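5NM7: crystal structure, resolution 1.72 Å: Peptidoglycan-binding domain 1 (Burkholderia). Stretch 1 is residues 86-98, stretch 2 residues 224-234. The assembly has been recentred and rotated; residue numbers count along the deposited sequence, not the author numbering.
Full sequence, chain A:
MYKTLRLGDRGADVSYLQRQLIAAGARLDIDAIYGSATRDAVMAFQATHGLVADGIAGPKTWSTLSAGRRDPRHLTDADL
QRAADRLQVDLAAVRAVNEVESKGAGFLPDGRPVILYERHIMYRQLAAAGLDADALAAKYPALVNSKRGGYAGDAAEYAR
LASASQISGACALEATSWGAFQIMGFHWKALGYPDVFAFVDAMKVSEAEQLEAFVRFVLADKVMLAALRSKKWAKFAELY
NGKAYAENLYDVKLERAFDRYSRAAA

Stretch 1 (86-98) RLQVDLAAVRAVN
Stretch 2, residues 224-234: MLAALRSKKWA

How do the two backbones run past each other? Each stretch is two helical pieces joined by a short break. In stretch 1 a helix that enters from earlier in the chain ends at Leu 87, Gln 88 leaves it with positive phi (55/49), Val 89 is extended (-121/145), and Asp 90 (-56/135) stands at the N-cap of the helix that runs from Leu 91 through Asn 98 and on. In stretch 2 a helix already under way at Met 224 ends at Arg 229; Ser 230 (-94/8), Lys 231 (54/39) and Lys 232 (-89/84) make the turn into the helix starting at Trp 233. The register advances in the same order along both stretches: Leu 87 CA lies 7.6 Å from Leu 225 CA, Val 89 CA 5.0 Å from Arg 229 CA, and Ala 93 CA 7.1 Å from Lys 231 CA. The breaks thus sit side by side, and 507 Å² is buried in all.

What fills the apolar centre? Leu 228 (chi1 t, chi2 p) points toward stretch 1 and is covered more than any other residue here. Its CG lies 4.0 Å from Val 89 CG1, its CD1 3.6 Å from Val 97 CG2, and its CD2 4.4 Å from Leu 87 CD1. Val 89 and Val 97 are both t. Leu 87 (m, t) also brings CD2 to 4.0 Å from CD1 of Leu 225 (t, p). These buried side chains offer no polar group, so they pack against one another rather than water. Farther along, Trp 233 (chi1 m, chi2 117°) presents its ring edge to the helix: CH2 is 3.7 Å from Ala 93 CB, and CZ3 is 4.2 Å from Val 97 CG2.

How does Arg 229 hold the end of the first helix? Its CA-to-CB bond points sideways, but the long chain (m, t, t, chi4 165°) reaches back so that NE and NH2 both donate to the carbonyl of Leu 87. Arg 229 NE to Leu 87 O is 2.9 Å and Arg 229 NH2 to Leu 87 O is 3.1 Å, with the acceptor near the guanidinium plane. On the way, Arg 229 CG packs 3.5 Å from Val 89 CG2.

What ties the two turns together? Asp 90 (chi1 m, chi2 -17°) makes no capping bond with its side chain; instead its OD2 forms a salt bridge with NZ of Lys 231 (chi1 m, chi2 100°, chi3 142°, chi4 t) at 2.9 Å. Beside this pair, water 1 accepts from Asp 90 N at 2.9 Å and donates to Arg 229 O at 2.9 Å, bridging the two backbones.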

# COMPACT_ATOMS: atom_id res chain seq x y z
N ARG A 86 14.31 6.47 7.34
CA ARG A 86 13.45 7.05 8.35
C ARG A 86 13.18 6.13 9.52
O ARG A 86 13.08 6.58 10.68
CB ARG A 86 12.12 7.53 7.76
CG ARG A 86 12.22 8.74 6.88
CD ARG A 86 12.40 9.98 7.75
NE ARG A 86 11.32 10.13 8.70
CZ ARG A 86 10.11 10.52 8.35
NH1 ARG A 86 9.89 10.82 7.08
NH2 ARG A 86 9.15 10.65 9.25
N LEU A 87 12.96 4.85 9.21
CA LEU A 87 12.60 3.85 10.21
C LEU A 87 13.79 3.19 10.89
O LEU A 87 13.60 2.56 11.93
CB LEU A 87 11.73 2.76 9.56
CG LEU A 87 10.37 3.22 9.06
CD1 LEU A 87 9.80 2.20 8.11
CD2 LEU A 87 9.42 3.43 10.20
N GLN A 88 14.98 3.32 10.30
CA GLN A 88 16.17 2.55 10.70
C GLN A 88 15.85 1.06 10.65
O GLN A 88 16.08 0.30 11.60
CB GLN A 88 16.70 3.01 12.08
CG GLN A 88 17.17 4.45 12.09
CD GLN A 88 18.44 4.65 11.31
OE1 GLN A 88 19.48 4.04 11.63
NE2 GLN A 88 18.36 5.40 10.20
N VAL A 89 15.26 0.65 9.53
CA VAL A 89 14.88 -0.72 9.27
C VAL A 89 15.64 -1.13 8.00
O VAL A 89 15.88 -0.32 7.11
CB VAL A 89 13.34 -0.81 9.10
CG1 VAL A 89 12.89 -2.15 8.53
CG2 VAL A 89 12.62 -0.55 10.43
N ASP A 90 16.04 -2.39 7.96
CA ASP A 90 16.74 -2.97 6.83
C ASP A 90 15.85 -2.75 5.58
O ASP A 90 14.63 -2.90 5.63
CB ASP A 90 17.04 -4.46 7.14
CG ASP A 90 18.21 -4.66 8.17
OD1 ASP A 90 19.02 -3.74 8.44
OD2 ASP A 90 18.33 -5.78 8.70
N LEU A 91 16.46 -2.33 4.49
CA LEU A 91 15.72 -2.01 3.26
C LEU A 91 14.88 -3.21 2.81
O LEU A 91 13.71 -3.05 2.41
CB LEU A 91 16.66 -1.59 2.13
CG LEU A 91 15.98 -1.40 0.76
CD1 LEU A 91 14.90 -0.32 0.81
CD2 LEU A 91 17.01 -1.09 -0.32
N ALA A 92 15.45 -4.42 2.92
CA ALA A 92 14.72 -5.63 2.56
C ALA A 92 13.43 -5.79 3.37
O ALA A 92 12.43 -6.29 2.87
CB ALA A 92 15.60 -6.86 2.73
N ALA A 93 13.47 -5.37 4.64
CA ALA A 93 12.27 -5.42 5.46
C ALA A 93 11.21 -4.43 5.00
O ALA A 93 10.00 -4.74 5.00
CB ALA A 93 12.58 -5.20 6.95
N VAL A 94 11.64 -3.25 4.59
CA VAL A 94 10.73 -2.22 4.03
C VAL A 94 10.14 -2.67 2.71
O VAL A 94 8.95 -2.54 2.50
CB VAL A 94 11.43 -0.86 3.88
CG1 VAL A 94 10.55 0.13 3.14
CG2 VAL A 94 11.77 -0.31 5.26
N ARG A 95 10.97 -3.25 1.86
CA ARG A 95 10.47 -3.84 0.63
C ARG A 95 9.46 -4.93 0.87
O ARG A 95 8.42 -4.98 0.20
CB ARG A 95 11.62 -4.41 -0.19
CG ARG A 95 12.57 -3.38 -0.74
CD ARG A 95 13.48 -4.10 -1.74
NE ARG A 95 14.45 -3.23 -2.38
CZ ARG A 95 14.19 -2.35 -3.36
NH1 ARG A 95 12.96 -2.15 -3.84
NH2 ARG A 95 15.20 -1.64 -3.87
N ALA A 96 9.71 -5.81 1.86
CA ALA A 96 8.74 -6.83 2.24
C ALA A 96 7.44 -6.27 2.75
O ALA A 96 6.40 -6.69 2.37
CB ALA A 96 9.35 -7.77 3.28
N VAL A 97 7.50 -5.27 3.63
CA VAL A 97 6.28 -4.61 4.12
C VAL A 97 5.50 -3.95 3.01
O VAL A 97 4.28 -4.05 2.95
CB VAL A 97 6.60 -3.57 5.19
CG1 VAL A 97 5.35 -2.76 5.55
CG2 VAL A 97 7.04 -4.31 6.43
N ASN A 98 6.20 -3.25 2.15
CA ASN A 98 5.56 -2.62 1.01
C ASN A 98 4.87 -3.63 0.12
O ASN A 98 3.72 -3.45 -0.27
CB ASN A 98 6.56 -1.83 0.21
CG ASN A 98 5.89 -1.00 -0.86
OD1 ASN A 98 5.03 -0.17 -0.57
ND2 ASN A 98 6.26 -1.24 -2.10
N MET A 224 5.52 -1.69 17.81
CA MET A 224 5.46 -2.05 16.38
C MET A 224 6.74 -1.79 15.59
O MET A 224 7.21 -2.64 14.81
CB MET A 224 4.26 -1.33 15.74
CG MET A 224 4.05 -1.76 14.31
SD MET A 224 2.79 -0.72 13.53
CE MET A 224 1.43 -1.38 14.35
N LEU A 225 7.36 -0.63 15.83
CA LEU A 225 8.60 -0.28 15.23
C LEU A 225 9.69 -1.29 15.58
O LEU A 225 10.48 -1.69 14.75
CB LEU A 225 9.02 1.12 15.68
CG LEU A 225 10.37 1.64 15.21
CD1 LEU A 225 10.41 1.79 13.70
CD2 LEU A 225 10.63 2.98 15.87
N ALA A 226 9.73 -1.66 16.86
CA ALA A 226 10.76 -2.61 17.29
C ALA A 226 10.53 -3.96 16.66
O ALA A 226 11.51 -4.62 16.31
CB ALA A 226 10.80 -2.72 18.81
N ALA A 227 9.26 -4.35 16.48
CA ALA A 227 8.93 -5.63 15.88
C ALA A 227 9.40 -5.64 14.43
O ALA A 227 10.01 -6.60 13.99
CB ALA A 227 7.47 -5.94 15.99
N LEU A 228 9.18 -4.54 13.72
CA LEU A 228 9.62 -4.41 12.38
C LEU A 228 11.14 -4.42 12.26
O LEU A 228 11.71 -5.15 11.45
CB LEU A 228 9.03 -3.14 11.75
CG LEU A 228 9.40 -2.93 10.29
CD1 LEU A 228 9.02 -4.11 9.43
CD2 LEU A 228 8.72 -1.67 9.82
N ARG A 229 11.80 -3.65 13.11
CA ARG A 229 13.24 -3.57 13.07
C ARG A 229 13.87 -4.92 13.29
O ARG A 229 14.89 -5.21 12.66
CB ARG A 229 13.76 -2.60 14.13
CG ARG A 229 13.55 -1.16 13.73
CD ARG A 229 14.04 -0.26 14.84
NE ARG A 229 14.02 1.14 14.45
CZ ARG A 229 14.12 2.14 15.31
NH1 ARG A 229 14.25 1.90 16.62
NH2 ARG A 229 14.10 3.38 14.87
N SER A 230 13.28 -5.72 14.18
CA SER A 230 13.84 -7.00 14.61
C SER A 230 13.27 -8.17 13.75
O SER A 230 13.51 -9.34 14.04
CB SER A 230 13.66 -7.14 16.13
OG SER A 230 12.31 -7.43 16.51
N LYS A 231 12.52 -7.82 12.69
CA LYS A 231 11.92 -8.77 11.76
C LYS A 231 11.07 -9.81 12.45
O LYS A 231 11.12 -11.01 12.13
CB LYS A 231 12.99 -9.42 10.88
CG LYS A 231 13.85 -8.44 10.09
CD LYS A 231 15.19 -8.22 10.78
CE LYS A 231 16.33 -8.12 9.79
NZ LYS A 231 17.63 -7.92 10.50
N LYS A 232 10.33 -9.38 13.46
CA LYS A 232 9.42 -10.26 14.19
C LYS A 232 8.10 -10.18 13.42
O LYS A 232 7.18 -9.41 13.76
CB LYS A 232 9.25 -9.84 15.63
CG LYS A 232 10.49 -9.98 16.47
CD LYS A 232 10.08 -9.68 17.92
CE LYS A 232 11.18 -9.51 18.90
NZ LYS A 232 12.51 -9.75 18.35
N TRP A 233 8.00 -10.99 12.39
CA TRP A 233 6.91 -10.78 11.39
C TRP A 233 5.54 -11.09 11.91
O TRP A 233 4.60 -10.35 11.64
CB TRP A 233 7.19 -11.58 10.15
CG TRP A 233 8.45 -11.18 9.51
CD1 TRP A 233 9.54 -11.97 9.34
CD2 TRP A 233 8.79 -9.90 8.96
NE1 TRP A 233 10.53 -11.28 8.71
CE2 TRP A 233 10.11 -10.00 8.47
CE3 TRP A 233 8.13 -8.70 8.85
CZ2 TRP A 233 10.78 -8.94 7.88
CZ3 TRP A 233 8.80 -7.63 8.26
CH2 TRP A 233 10.10 -7.77 7.75
N ALA A 234 5.43 -12.13 12.73
CA ALA A 234 4.12 -12.47 13.28
C ALA A 234 3.67 -11.39 14.24
O ALA A 234 2.51 -11.01 14.25
CB ALA A 234 4.14 -13.84 13.96
O HOH W 1 16.11 -3.76 10.51